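PDB 3NQI: putative lipoprotein, which is of unknown function but is classed as a lipid-binding protein and, as a putative lipoprotein, is probably tethered to the bacterial cell envelope. Local coordinates for residues G103-V108 with I217-N222; L126-R131 with S190-E195; V114-F119 with K236-E241. One frame throughout, in Å; residues are numbered along the deposited sequence. Where two conformers were deposited one is given.

Interaction 1 of 3, residues G103-V108 with I217-N222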
ATOM      1  N   GLY A 103       8.876   9.959   3.889  1.00 20.76           N
ATOM      2  CA  GLY A 103       8.755  10.771   5.064  1.00 19.92           C
ATOM      3  C   GLY A 103       8.444   9.864   6.224  1.00 22.86           C
ATOM      4  O   GLY A 103       9.058   9.976   7.270  1.00 25.55           O
ATOM      5  N   SER A 104       7.422   9.010   6.047  1.00 21.69           N
ATOM      6  CA  SER A 104       7.050   7.996   7.038  0.50 20.89           C
ATOM      7  C   SER A 104       6.044   7.046   6.410  1.00 20.78           C
ATOM      8  O   SER A 104       5.524   7.306   5.327  1.00 19.86           O
ATOM      9  CB  SER A 104       6.463   8.616   8.301  0.50 24.08           C
ATOM     10  OG  SER A 104       5.381   9.473   8.002  0.50 26.47           O
ATOM     11  N   LEU A 105       5.817   5.903   7.064  1.00 19.17           N
ATOM     12  CA  LEU A 105       4.764   4.971   6.641  1.00 18.74           C
ATOM     13  C   LEU A 105       3.625   5.116   7.648  1.00 20.58           C
ATOM     14  O   LEU A 105       3.028   4.153   8.118  1.00 21.68           O
ATOM     15  CB  LEU A 105       5.214   3.520   6.584  1.00 17.17           C
ATOM     16  CG  LEU A 105       6.384   3.244   5.669  1.00 19.67           C
ATOM     17  CD1 LEU A 105       6.674   1.694   5.594  1.00 17.80           C
ATOM     18  CD2 LEU A 105       6.081   3.853   4.296  1.00 14.96           C
ATOM     19  N   SER A 106       3.289   6.358   7.910  1.00 22.24           N
ATOM     20  CA  SER A 106       2.194   6.686   8.791  0.50 22.36           C
ATOM     21  C   SER A 106       1.671   8.102   8.525  1.00 26.05           C
ATOM     22  O   SER A 106       2.428   9.004   8.126  1.00 26.17           O
ATOM     23  CB  SER A 106       2.644   6.546  10.237  0.50 23.44           C
ATOM     24  OG  SER A 106       1.624   6.967  11.128  0.50 30.17           O
ATOM     25  N   PHE A 107       0.373   8.288   8.726  1.00 24.85           N
ATOM     26  CA  PHE A 107      -0.252   9.621   8.654  1.00 27.51           C
ATOM     27  C   PHE A 107      -1.581   9.538   9.369  1.00 28.94           C
ATOM     28  O   PHE A 107      -1.927   8.477   9.919  1.00 24.28           O
ATOM     29  CB  PHE A 107      -0.359  10.171   7.230  1.00 27.31           C
ATOM     30  CG  PHE A 107      -1.047   9.252   6.219  1.00 27.81           C
ATOM     31  CD1 PHE A 107      -2.435   9.084   6.212  1.00 30.84           C
ATOM     32  CD2 PHE A 107      -0.313   8.603   5.263  1.00 26.03           C
ATOM     33  CE1 PHE A 107      -3.074   8.275   5.297  1.00 31.66           C
ATOM     34  CE2 PHE A 107      -0.939   7.805   4.289  1.00 25.55           C
ATOM     35  CZ  PHE A 107      -2.310   7.617   4.298  1.00 19.95           C
ATOM     36  N   VAL A 108      -2.308  10.643   9.387  1.00 31.34           N
ATOM     37  CA  VAL A 108      -3.590  10.681  10.061  1.00 33.48           C
ATOM     38  C   VAL A 108      -4.684  10.201   9.121  1.00 30.34           C
ATOM     39  O   VAL A 108      -4.790  10.634   7.974  1.00 31.66           O
ATOM     40  CB  VAL A 108      -3.876  12.084  10.651  1.00 38.02           C
ATOM     41  CG1 VAL A 108      -5.322  12.173  11.228  1.00 36.86           C
ATOM     42  CG2 VAL A 108      -2.835  12.406  11.717  1.00 35.30           C
ATOM     43  N   ILE A 217       8.150  -4.549   8.090  1.00 23.83           N
ATOM     44  CA  ILE A 217       8.355  -3.713   6.889  1.00 19.59           C
ATOM     45  C   ILE A 217       9.541  -2.795   7.198  1.00 19.97           C
ATOM     46  O   ILE A 217       9.516  -2.013   8.128  1.00 17.77           O
ATOM     47  CB  ILE A 217       7.125  -2.856   6.575  1.00 21.12           C
ATOM     48  CG1 ILE A 217       5.829  -3.717   6.448  1.00 24.52           C
ATOM     49  CG2 ILE A 217       7.368  -1.968   5.321  1.00 14.17           C
ATOM     50  CD1 ILE A 217       5.764  -4.669   5.328  1.00 18.05           C
ATOM     51  N   VAL A 218      10.573  -2.888   6.387  1.00 17.27           N
ATOM     52  CA  VAL A 218      11.801  -2.162   6.599  1.00 19.48           C
ATOM     53  C   VAL A 218      11.840  -0.965   5.601  1.00 20.39           C
ATOM     54  O   VAL A 218      11.920  -1.192   4.375  1.00 19.32           O
ATOM     55  CB  VAL A 218      13.051  -3.053   6.368  1.00 21.07           C
ATOM     56  CG1 VAL A 218      14.335  -2.236   6.751  1.00 24.65           C
ATOM     57  CG2 VAL A 218      13.021  -4.358   7.222  1.00 20.82           C
ATOM     58  N   ALA A 219      11.802   0.270   6.100  1.00 18.11           N
ATOM     59  CA  ALA A 219      11.824   1.477   5.224  1.00 18.53           C
ATOM     60  C   ALA A 219      13.025   2.407   5.491  1.00 19.17           C
ATOM     61  O   ALA A 219      13.466   2.529   6.642  1.00 20.91           O
ATOM     62  CB  ALA A 219      10.518   2.266   5.406  1.00 17.13           C
ATOM     63  N   GLN A 220      13.546   3.044   4.435  1.00 18.55           N
ATOM     64  CA  GLN A 220      14.473   4.193   4.561  1.00 19.75           C
ATOM     65  C   GLN A 220      13.656   5.475   4.550  1.00 22.30           C
ATOM     66  O   GLN A 220      12.909   5.775   3.581  1.00 24.01           O
ATOM     67  CB  GLN A 220      15.542   4.206   3.462  1.00 21.59           C
ATOM     68  CG  GLN A 220      16.455   3.044   3.544  1.00 26.43           C
ATOM     69  CD  GLN A 220      17.577   3.103   2.535  1.00 34.58           C
ATOM     70  OE1 GLN A 220      18.704   3.552   2.835  1.00 35.46           O
ATOM     71  NE2 GLN A 220      17.291   2.617   1.341  1.00 21.95           N
ATOM     72  N   GLN A 221      13.699   6.187   5.676  1.00 23.75           N
ATOM     73  CA  GLN A 221      12.906   7.382   5.793  1.00 22.33           C
ATOM     74  C   GLN A 221      13.714   8.556   6.267  1.00 21.58           C
ATOM     75  O   GLN A 221      14.771   8.401   6.869  1.00 20.55           O
ATOM     76  CB  GLN A 221      11.672   7.141   6.654  1.00 24.93           C
ATOM     77  CG  GLN A 221      11.885   7.023   8.053  1.00 23.82           C
ATOM     78  CD  GLN A 221      10.589   6.665   8.790  1.00 32.39           C
ATOM     79  OE1 GLN A 221       9.886   5.733   8.402  1.00 29.37           O
ATOM     80  NE2 GLN A 221      10.288   7.392   9.855  1.00 28.85           N
ATOM     81  N   ASN A 222      13.227   9.748   5.934  1.00 20.64           N
ATOM     82  CA  ASN A 222      13.948  10.994   6.260  1.00 21.78           C
ATOM     83  C   ASN A 222      12.871  12.040   6.508  1.00 23.03           C
ATOM     84  O   ASN A 222      12.081  12.358   5.605  1.00 23.88           O
ATOM     85  CB  ASN A 222      14.879  11.340   5.105  1.00 19.48           C
ATOM     86  CG  ASN A 222      15.670  12.671   5.292  1.00 25.93           C
ATOM     87  OD1 ASN A 222      15.229  13.627   5.970  1.00 23.73           O
ATOM     88  ND2 ASN A 222      16.851  12.720   4.672  1.00 27.29           N
TER
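Leu105 reaches strand 217-221 with a single methyl. Its CD1 lies 3.7 Å from Ile217 CG2 and also touches Ala219 CB, so one branch spans two alternate residues whose side chains start from the same side of the strand. The first torsion of Leu105 (chi1 -58°) sets CG anti to the carbonyl carbon, beside the backbone N, and the side chain then meets that of Ile217 at about a right angle. Val128 of strand 123-132 and Leu170 of strand 165-174 also pack on Leu105, making this the buried part of the contact.

The second group of contacts is polar in composition but contains no hydrogen bond between the segments. Gln221 lays its extended side chain against the backbone of Gly103 and Ser104: CB is 3.9 Å from Gly103 O, and OE1 is the same distance from Ser104 CA. Gln221 NE2 is likewise 3.9 Å from Gly103 O, too far to bond. Further on, Gly103 CA approaches Asn222 O at 3.7 Å. Gly103 and Ser104 both face Leu129 in a classic beta bulge, which ties this turn to strand 123-132.

What joins the segments polarly is a third residue, Tyr238, whose OH bonds both Gln221 OE1 and Leu105 N: Gln221 OE1 can only accept, so the hydroxyl donates to it, while Leu105 N donates to the hydroxyl oxygen. The chemistry therefore implies apolar packing plus indirect bridging, with residues 103-105 running at 163° to 217-222 but not joined to them by direct hydrogen bonds.

Interaction 2 of 3, residues L126-R131 with S190-E195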
ATOM      1  N   LEU A 126       0.229  -0.305   3.189  1.00 13.31           N
ATOM      2  CA  LEU A 126       1.165   0.737   3.669  1.00 16.65           C
ATOM      3  C   LEU A 126       0.600   2.135   3.487  1.00 17.62           C
ATOM      4  O   LEU A 126       0.317   2.540   2.396  1.00 16.81           O
ATOM      5  CB  LEU A 126       2.528   0.609   2.980  1.00 18.37           C
ATOM      6  CG  LEU A 126       3.534  -0.442   3.459  1.00 23.11           C
ATOM      7  CD1 LEU A 126       2.930  -1.750   3.655  1.00 28.80           C
ATOM      8  CD2 LEU A 126       4.773  -0.449   2.425  1.00 18.71           C
ATOM      9  N   PRO A 127       0.394   2.896   4.594  1.00 16.39           N
ATOM     10  CA  PRO A 127       0.205   4.337   4.405  1.00 18.35           C
ATOM     11  C   PRO A 127       1.539   4.978   4.075  1.00 22.06           C
ATOM     12  O   PRO A 127       2.488   4.722   4.820  1.00 27.73           O
ATOM     13  CB  PRO A 127      -0.282   4.808   5.768  1.00 16.97           C
ATOM     14  CG  PRO A 127      -0.325   3.608   6.634  1.00 19.99           C
ATOM     15  CD  PRO A 127       0.508   2.561   6.029  1.00 20.04           C
ATOM     16  N   VAL A 128       1.709   5.672   2.930  1.00 19.73           N
ATOM     17  CA  VAL A 128       2.952   6.319   2.647  1.00 17.30           C
ATOM     18  C   VAL A 128       2.804   7.874   2.711  1.00 19.97           C
ATOM     19  O   VAL A 128       1.881   8.442   2.116  1.00 19.15           O
ATOM     20  CB  VAL A 128       3.571   5.864   1.280  1.00 19.57           C
ATOM     21  CG1 VAL A 128       5.006   6.329   1.267  1.00 18.58           C
ATOM     22  CG2 VAL A 128       3.499   4.364   1.161  1.00 16.86           C
ATOM     23  N   LEU A 129       3.659   8.523   3.506  1.00 18.25           N
ATOM     24  CA  LEU A 129       3.834  10.007   3.537  1.00 18.68           C
ATOM     25  C   LEU A 129       5.162  10.287   2.804  1.00 22.46           C
ATOM     26  O   LEU A 129       6.237   9.800   3.176  1.00 21.02           O
ATOM     27  CB  LEU A 129       3.790  10.550   4.959  1.00 23.61           C
ATOM     28  CG  LEU A 129       3.484  12.024   5.301  1.00 29.37           C
ATOM     29  CD1 LEU A 129       2.131  12.466   4.780  1.00 29.89           C
ATOM     30  CD2 LEU A 129       3.542  12.198   6.810  1.00 27.17           C
ATOM     31  N   TYR A 130       5.062  11.015   1.703  1.00 18.54           N
ATOM     32  CA  TYR A 130       6.207  11.228   0.856  1.00 19.56           C
ATOM     33  C   TYR A 130       6.208  12.592   0.147  1.00 20.35           C
ATOM     34  O   TYR A 130       5.285  13.367   0.290  1.00 22.59           O
ATOM     35  CB  TYR A 130       6.312  10.077  -0.106  1.00 20.15           C
ATOM     36  CG  TYR A 130       5.200   9.899  -1.109  1.00 20.88           C
ATOM     37  CD1 TYR A 130       3.977   9.369  -0.748  1.00 18.47           C
ATOM     38  CD2 TYR A 130       5.388  10.221  -2.449  1.00 17.20           C
ATOM     39  CE1 TYR A 130       2.913   9.234  -1.677  1.00 20.36           C
ATOM     40  CE2 TYR A 130       4.353  10.053  -3.393  1.00 20.85           C
ATOM     41  CZ  TYR A 130       3.136   9.541  -3.007  1.00 23.75           C
ATOM     42  OH  TYR A 130       2.148   9.380  -3.917  1.00 26.27           O
ATOM     43  N   ARG A 131       7.263  12.889  -0.597  1.00 21.33           N
ATOM     44  CA  ARG A 131       7.432  14.219  -1.178  1.00 21.82           C
ATOM     45  C   ARG A 131       7.347  14.159  -2.683  1.00 21.16           C
ATOM     46  O   ARG A 131       8.029  13.352  -3.298  1.00 21.90           O
ATOM     47  CB  ARG A 131       8.801  14.793  -0.776  1.00 23.29           C
ATOM     48  CG  ARG A 131       8.891  15.240   0.695  1.00 24.11           C
ATOM     49  CD  ARG A 131      10.344  15.413   1.174  1.00 22.50           C
ATOM     50  NE  ARG A 131      10.853  14.101   1.490  1.00 25.15           N
ATOM     51  CZ  ARG A 131      11.062  13.618   2.709  1.00 21.67           C
ATOM     52  NH1 ARG A 131      10.907  14.376   3.797  1.00 23.33           N
ATOM     53  NH2 ARG A 131      11.453  12.346   2.813  1.00 24.78           N
ATOM     54  N   SER A 190      -0.524   8.646   0.485  1.00 22.06           N
ATOM     55  CA  SER A 190      -1.214   7.622  -0.293  1.00 24.61           C
ATOM     56  C   SER A 190      -1.238   6.298   0.452  1.00 22.65           C
ATOM     57  O   SER A 190      -0.272   5.951   1.137  1.00 22.62           O
ATOM     58  CB  SER A 190      -0.503   7.356  -1.621  1.00 24.11           C
ATOM     59  OG  SER A 190      -0.283   8.514  -2.404  1.00 36.22           O
ATOM     60  N   PHE A 191      -2.292   5.516   0.270  1.00 17.74           N
ATOM     61  CA  PHE A 191      -2.244   4.114   0.684  1.00 16.99           C
ATOM     62  C   PHE A 191      -1.749   3.259  -0.478  1.00 20.01           C
ATOM     63  O   PHE A 191      -2.087   3.560  -1.625  1.00 18.52           O
ATOM     64  CB  PHE A 191      -3.554   3.615   1.068  1.00 19.65           C
ATOM     65  CG  PHE A 191      -4.040   4.167   2.354  1.00 19.34           C
ATOM     66  CD1 PHE A 191      -3.513   3.733   3.540  1.00 21.42           C
ATOM     67  CD2 PHE A 191      -5.049   5.079   2.365  1.00 25.67           C
ATOM     68  CE1 PHE A 191      -4.004   4.239   4.755  1.00 21.62           C
ATOM     69  CE2 PHE A 191      -5.514   5.596   3.552  1.00 22.45           C
ATOM     70  CZ  PHE A 191      -5.001   5.147   4.741  1.00 24.14           C
ATOM     71  N   LYS A 192      -0.944   2.237  -0.171  1.00 16.82           N
ATOM     72  CA  LYS A 192      -0.487   1.247  -1.185  1.00 16.64           C
ATOM     73  C   LYS A 192      -0.837  -0.136  -0.638  1.00 19.69           C
ATOM     74  O   LYS A 192      -0.473  -0.488   0.490  1.00 20.49           O
ATOM     75  CB  LYS A 192       1.011   1.387  -1.415  1.00 13.42           C
ATOM     76  CG  LYS A 192       1.404   2.754  -2.003  1.00 20.78           C
ATOM     77  CD  LYS A 192       1.064   2.758  -3.538  1.00 26.21           C
ATOM     78  CE  LYS A 192       1.079   4.089  -4.139  1.00 35.78           C
ATOM     79  NZ  LYS A 192       0.507   3.925  -5.513  1.00 31.35           N
ATOM     80  N   ALA A 193      -1.592  -0.891  -1.425  1.00 18.45           N
ATOM     81  CA  ALA A 193      -2.047  -2.216  -1.041  1.00 18.67           C
ATOM     82  C   ALA A 193      -1.284  -3.302  -1.819  1.00 17.07           C
ATOM     83  O   ALA A 193      -1.054  -3.182  -3.048  1.00 19.87           O
ATOM     84  CB  ALA A 193      -3.575  -2.348  -1.258  1.00 17.83           C
ATOM     85  N   TYR A 194      -0.888  -4.352  -1.085  1.00 17.08           N
ATOM     86  CA  TYR A 194      -0.007  -5.430  -1.560  1.00 17.31           C
ATOM     87  C   TYR A 194      -0.625  -6.793  -1.362  1.00 20.89           C
ATOM     88  O   TYR A 194      -0.867  -7.243  -0.223  1.00 17.79           O
ATOM     89  CB  TYR A 194       1.350  -5.447  -0.831  1.00 19.82           C
ATOM     90  CG  TYR A 194       2.110  -4.166  -1.004  1.00 15.78           C
ATOM     91  CD1 TYR A 194       1.862  -3.068  -0.196  1.00 15.36           C
ATOM     92  CD2 TYR A 194       3.008  -4.031  -2.009  1.00 15.82           C
ATOM     93  CE1 TYR A 194       2.508  -1.857  -0.404  1.00 18.27           C
ATOM     94  CE2 TYR A 194       3.707  -2.828  -2.216  1.00 18.02           C
ATOM     95  CZ  TYR A 194       3.464  -1.769  -1.438  1.00 17.32           C
ATOM     96  OH  TYR A 194       4.123  -0.586  -1.685  1.00 18.64           O
ATOM     97  N   GLU A 195      -0.839  -7.479  -2.483  1.00 16.76           N
ATOM     98  CA  GLU A 195      -1.263  -8.881  -2.417  1.00 20.39           C
ATOM     99  C   GLU A 195      -0.025  -9.727  -2.136  1.00 19.11           C
ATOM    100  O   GLU A 195       0.889  -9.800  -2.955  1.00 19.92           O
ATOM    101  CB  GLU A 195      -1.932  -9.308  -3.767  1.00 24.25           C
ATOM    102  CG  GLU A 195      -2.998 -10.391  -3.636  1.00 31.02           C
ATOM    103  CD  GLU A 195      -2.454 -11.765  -3.223  1.00 33.07           C
ATOM    104  OE1 GLU A 195      -1.268 -12.066  -3.498  1.00 40.50           O
ATOM    105  OE2 GLU A 195      -3.225 -12.575  -2.692  1.00 40.66           O
TER
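Leu126 with Lys192 and Val128 with Ser190 form hydrogen-bonded antiparallel pairs, four bonds in all. Leu126 N is 2.8 Å from Lys192 O, and Lys192 N returns the bond to Leu126 O. The bond from Val128 N to Ser190 O is shorter, 2.7 Å, and almost straight (176° at the hydrogen); Ser190 N completes the pair by donating to Val128 O. Between them Pro127 and Phe191 make a non-hydrogen-bonded pair with CA atoms 4.5 Å apart. Proline fits there, since no N-H is required of it toward this neighbour. Phe191 CA instead makes a CA-H...O contact with Leu126 O, while Phe191 N, directed to the other side, bonds a diethylene glycol molecule probably left from crystallisation.

A side-chain bond adds to the backbone pairing, from Tyr130, two residues beyond Val128, to Ser190. Tyr130 OH and Ser190 OG are 3.0 Å apart, with either able to donate, and the serine oxygen sits at the edge of the tyrosine ring, near its plane. Phe150 meets the same ring edge-to-face.

Apolar contacts divide between the two faces. On the face of Leu126 and Val128, Leu126 CD2 lies 3.9 Å from Tyr194 CE1, the two side chains crossing at about a right angle, and Val128 CG2 approaches Lys192 CG. Tyr194 OH is satisfied by Phe150 O. On the opposite face Pro127 CB meets Phe191 CE1 at 3.9 Å.

Strand axes at 142° and 4.7 Å describe a twisted antiparallel pair. Strand 186-195 also pairs in parallel with strand 78-87, through backbone bonds of Ala193 with Ile80 and Ala82, so it lies between an antiparallel and a parallel neighbour, as in a mixed beta-sheet.

Interaction 3 of 3, residues V114-F119 with K236-E241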
ATOM      1  N   VAL A 114      -2.457   6.080  11.377  1.00 25.45           N
ATOM      2  CA  VAL A 114      -2.507   4.734  10.912  1.00 24.43           C
ATOM      3  C   VAL A 114      -1.094   4.422  10.413  1.00 21.39           C
ATOM      4  O   VAL A 114      -0.355   5.339  10.050  1.00 20.51           O
ATOM      5  CB  VAL A 114      -3.537   4.577   9.769  1.00 25.26           C
ATOM      6  CG1 VAL A 114      -3.218   5.548   8.622  1.00 20.31           C
ATOM      7  CG2 VAL A 114      -3.563   3.125   9.292  1.00 30.07           C
ATOM      8  N   ALA A 115      -0.723   3.158  10.533  1.00 20.10           N
ATOM      9  CA  ALA A 115       0.611   2.615  10.197  1.00 22.18           C
ATOM     10  C   ALA A 115       0.419   1.365   9.337  1.00 18.15           C
ATOM     11  O   ALA A 115      -0.743   0.970   9.071  1.00 19.16           O
ATOM     12  CB  ALA A 115       1.402   2.316  11.512  1.00 22.38           C
ATOM     13  N   PRO A 116       1.502   0.734   8.837  1.00 19.74           N
ATOM     14  CA  PRO A 116       1.242  -0.436   7.995  1.00 19.92           C
ATOM     15  C   PRO A 116       0.370  -1.443   8.719  1.00 20.06           C
ATOM     16  O   PRO A 116       0.560  -1.665   9.922  1.00 17.46           O
ATOM     17  CB  PRO A 116       2.641  -1.018   7.778  1.00 19.22           C
ATOM     18  CG  PRO A 116       3.500   0.260   7.786  1.00 20.01           C
ATOM     19  CD  PRO A 116       2.940   1.033   8.908  1.00 19.76           C
ATOM     20  N   PHE A 117      -0.599  -2.004   8.006  1.00 18.77           N
ATOM     21  CA  PHE A 117      -1.613  -2.843   8.626  1.00 20.45           C
ATOM     22  C   PHE A 117      -2.087  -3.982   7.748  1.00 20.52           C
ATOM     23  O   PHE A 117      -1.840  -3.990   6.558  1.00 18.41           O
ATOM     24  CB  PHE A 117      -2.792  -2.018   9.126  1.00 22.39           C
ATOM     25  CG  PHE A 117      -3.649  -1.410   8.030  1.00 19.15           C
ATOM     26  CD1 PHE A 117      -3.405  -0.127   7.571  1.00 18.00           C
ATOM     27  CD2 PHE A 117      -4.738  -2.101   7.521  1.00 26.08           C
ATOM     28  CE1 PHE A 117      -4.203   0.425   6.571  1.00 20.57           C
ATOM     29  CE2 PHE A 117      -5.549  -1.549   6.544  1.00 25.54           C
ATOM     30  CZ  PHE A 117      -5.298  -0.290   6.077  1.00 21.93           C
ATOM     31  N   GLN A 118      -2.783  -4.936   8.356  1.00 18.67           N
ATOM     32  CA  GLN A 118      -3.282  -6.086   7.668  1.00 19.89           C
ATOM     33  C   GLN A 118      -4.699  -5.832   7.223  1.00 20.32           C
ATOM     34  O   GLN A 118      -5.553  -5.488   8.029  1.00 19.79           O
ATOM     35  CB  GLN A 118      -3.215  -7.324   8.579  1.00 20.73           C
ATOM     36  CG  GLN A 118      -3.562  -8.610   7.813  1.00 24.06           C
ATOM     37  CD  GLN A 118      -3.587  -9.877   8.636  1.00 25.93           C
ATOM     38  OE1 GLN A 118      -3.377  -9.849   9.858  1.00 24.11           O
ATOM     39  NE2 GLN A 118      -3.882 -11.014   7.963  1.00 20.83           N
ATOM     40  N   PHE A 119      -4.977  -5.987   5.951  1.00 18.85           N
ATOM     41  CA  PHE A 119      -6.364  -5.844   5.461  1.00 21.44           C
ATOM     42  C   PHE A 119      -7.129  -7.187   5.531  1.00 20.91           C
ATOM     43  O   PHE A 119      -8.288  -7.268   5.999  1.00 19.46           O
ATOM     44  CB  PHE A 119      -6.362  -5.314   4.023  1.00 20.24           C
ATOM     45  CG  PHE A 119      -7.720  -5.218   3.430  1.00 22.98           C
ATOM     46  CD1 PHE A 119      -8.534  -4.132   3.754  1.00 26.49           C
ATOM     47  CD2 PHE A 119      -8.222  -6.227   2.605  1.00 20.18           C
ATOM     48  CE1 PHE A 119      -9.830  -4.048   3.255  1.00 28.58           C
ATOM     49  CE2 PHE A 119      -9.514  -6.152   2.101  1.00 23.97           C
ATOM     50  CZ  PHE A 119     -10.317  -5.020   2.421  1.00 19.04           C
ATOM     51  N   LYS A 236      13.758   2.460   9.458  1.00 22.29           N
ATOM     52  CA  LYS A 236      12.723   2.189  10.396  1.00 24.44           C
ATOM     53  C   LYS A 236      11.962   0.884  10.038  1.00 23.18           C
ATOM     54  O   LYS A 236      11.633   0.612   8.870  1.00 19.32           O
ATOM     55  CB  LYS A 236      11.785   3.382  10.541  1.00 27.70           C
ATOM     56  CG  LYS A 236      10.756   3.158  11.617  1.00 33.35           C
ATOM     57  CD  LYS A 236      10.187   4.412  12.264  1.00 39.90           C
ATOM     58  CE  LYS A 236       9.192   3.987  13.350  1.00 48.91           C
ATOM     59  NZ  LYS A 236       8.283   5.075  13.824  1.00 54.05           N
ATOM     60  N   VAL A 237      11.742   0.071  11.069  1.00 21.73           N
ATOM     61  CA  VAL A 237      11.065  -1.210  10.949  1.00 24.36           C
ATOM     62  C   VAL A 237       9.646  -1.078  11.518  1.00 25.47           C
ATOM     63  O   VAL A 237       9.507  -0.667  12.619  1.00 26.83           O
ATOM     64  CB  VAL A 237      11.836  -2.331  11.632  1.00 26.27           C
ATOM     65  CG1 VAL A 237      10.988  -3.675  11.568  1.00 26.10           C
ATOM     66  CG2 VAL A 237      13.183  -2.537  10.934  1.00 26.61           C
ATOM     67  N   TYR A 238       8.602  -1.351  10.728  1.00 22.68           N
ATOM     68  CA  TYR A 238       7.201  -1.278  11.225  1.00 19.96           C
ATOM     69  C   TYR A 238       6.661  -2.731  11.378  1.00 21.49           C
ATOM     70  O   TYR A 238       6.961  -3.583  10.574  1.00 22.49           O
ATOM     71  CB  TYR A 238       6.338  -0.520  10.214  1.00 20.12           C
ATOM     72  CG  TYR A 238       6.700   0.945  10.037  1.00 17.30           C
ATOM     73  CD1 TYR A 238       7.768   1.344   9.219  1.00 19.41           C
ATOM     74  CD2 TYR A 238       5.969   1.926  10.668  1.00 22.12           C
ATOM     75  CE1 TYR A 238       8.087   2.699   9.049  1.00 18.76           C
ATOM     76  CE2 TYR A 238       6.256   3.269  10.475  1.00 21.57           C
ATOM     77  CZ  TYR A 238       7.318   3.651   9.681  1.00 22.55           C
ATOM     78  OH  TYR A 238       7.564   5.013   9.504  1.00 22.14           O
ATOM     79  N   GLU A 239       5.904  -3.017  12.433  1.00 20.89           N
ATOM     80  CA  GLU A 239       5.479  -4.377  12.639  1.00 21.99           C
ATOM     81  C   GLU A 239       3.998  -4.566  12.340  1.00 21.99           C
ATOM     82  O   GLU A 239       3.197  -3.739  12.719  1.00 24.11           O
ATOM     83  CB  GLU A 239       5.723  -4.790  14.086  1.00 22.48           C
ATOM     84  CG  GLU A 239       7.119  -4.703  14.489  1.00 29.47           C
ATOM     85  CD  GLU A 239       7.309  -5.204  15.950  1.00 27.16           C
ATOM     86  OE1 GLU A 239       6.484  -4.805  16.825  1.00 28.85           O
ATOM     87  OE2 GLU A 239       8.247  -5.970  16.198  1.00 38.09           O
ATOM     88  N   ILE A 240       3.669  -5.687  11.702  1.00 22.85           N
ATOM     89  CA  ILE A 240       2.268  -6.122  11.526  1.00 22.66           C
ATOM     90  C   ILE A 240       2.020  -7.500  12.168  1.00 20.73           C
ATOM     91  O   ILE A 240       2.571  -8.514  11.731  1.00 20.19           O
ATOM     92  CB  ILE A 240       1.931  -6.180  10.023  1.00 21.04           C
ATOM     93  CG1 ILE A 240       2.193  -4.831   9.348  1.00 21.80           C
ATOM     94  CG2 ILE A 240       0.442  -6.647   9.793  1.00 22.24           C
ATOM     95  CD1 ILE A 240       2.148  -4.893   7.766  1.00 18.96           C
ATOM     96  N   GLU A 241       1.222  -7.562  13.213  1.00 21.75           N
ATOM     97  CA  GLU A 241       0.892  -8.862  13.796  1.00 27.50           C
ATOM     98  C   GLU A 241      -0.013  -9.618  12.785  1.00 27.30           C
ATOM     99  O   GLU A 241      -1.007  -9.082  12.329  1.00 31.24           O
ATOM    100  CB  GLU A 241       0.261  -8.685  15.189  1.00 30.29           C
ATOM    101  CG  GLU A 241       1.152  -7.896  16.204  1.00 37.99           C
ATOM    102  CD  GLU A 241       2.566  -8.505  16.460  1.00 53.87           C
ATOM    103  OE1 GLU A 241       2.683  -9.753  16.545  1.00 54.61           O
ATOM    104  OE2 GLU A 241       3.556  -7.718  16.579  1.00 52.28           O
TER
HETATM  105  O   HOH W   1       2.774  -1.211  11.505  1.00 20.81           O
HETATM  106  O   HOH W   2      -3.106  -7.771  11.950  1.00 35.36           O
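Pro116 and Phe117 come up against Ile240 where strand 117-119 runs at 37° to strand 236-241, with axes no closer than 6.8 Å. This is not a direct strand pairing: Phe117 and Ile240 have CA atoms 5.9 Å apart, and no hydrogen bond joins the backbones. Strand 117-120 is instead the first arm of a beta-hairpin with strand 123-132, while strand 234-241 pairs antiparallel with strand 214-221. The two pairs are joined here by a water-mediated approach. Water 1 donates to Pro116 O and to Glu239 O, each at 2.8 Å, standing in for a direct backbone link.

Side chains make the apolar contacts. Pro116 leans against Tyr238, its CD 3.6 Å from Tyr238 CD2 and its CG close to Tyr238 CB. The first torsion of Tyr238 (chi1 -65°) places CG beside the backbone N, anti to the carbonyl carbon, where it too touches Pro116 CD.

Ile240 uses all its branches. CD1 packs 3.9 Å from Pro116 CB, CG1 approaches Pro116 O, and CG2 meets Gln118 CB, also at 3.9 Å. Ile124 of strand 123-132 also touches Ile240.

At the far end the interface turns polar. The extended Gln118 is fixed by Lys243 N at OE1 and by Ser120 O at NE2. Gln118 OE1 also accepts from water 2 at 3.0 Å, whose second approach, to Glu241 O, is doubtful because it measures a suspiciously short 2.5 Å.

Overall arrangement
Strand 123-132 connects the set: it pairs with strand 186-195 in interaction 2, receives the bulge of interaction 1 and forms a hairpin with strand 117-120 of interaction 3. Interactions 1 and 2, centres about 9 Å apart, meet through a probable hydrogen bond of Gly103 N with Leu129 O, 2.7 Å. Strand 214-221 of interaction 1 neighbours strand 234-241 of interaction 3, and Ser106 OG makes a probable hydrogen bond with Val114 O, 2.8 Å. Pro127 CD packs 3.5 Å from Pro116 N between interactions 2 and 3. No active site is established; bound diethylene glycol, probably from crystallisation, lies about 4 Å from the side chains of Ser190 and Gln118, and cadmium about 9 Å from Gln118's.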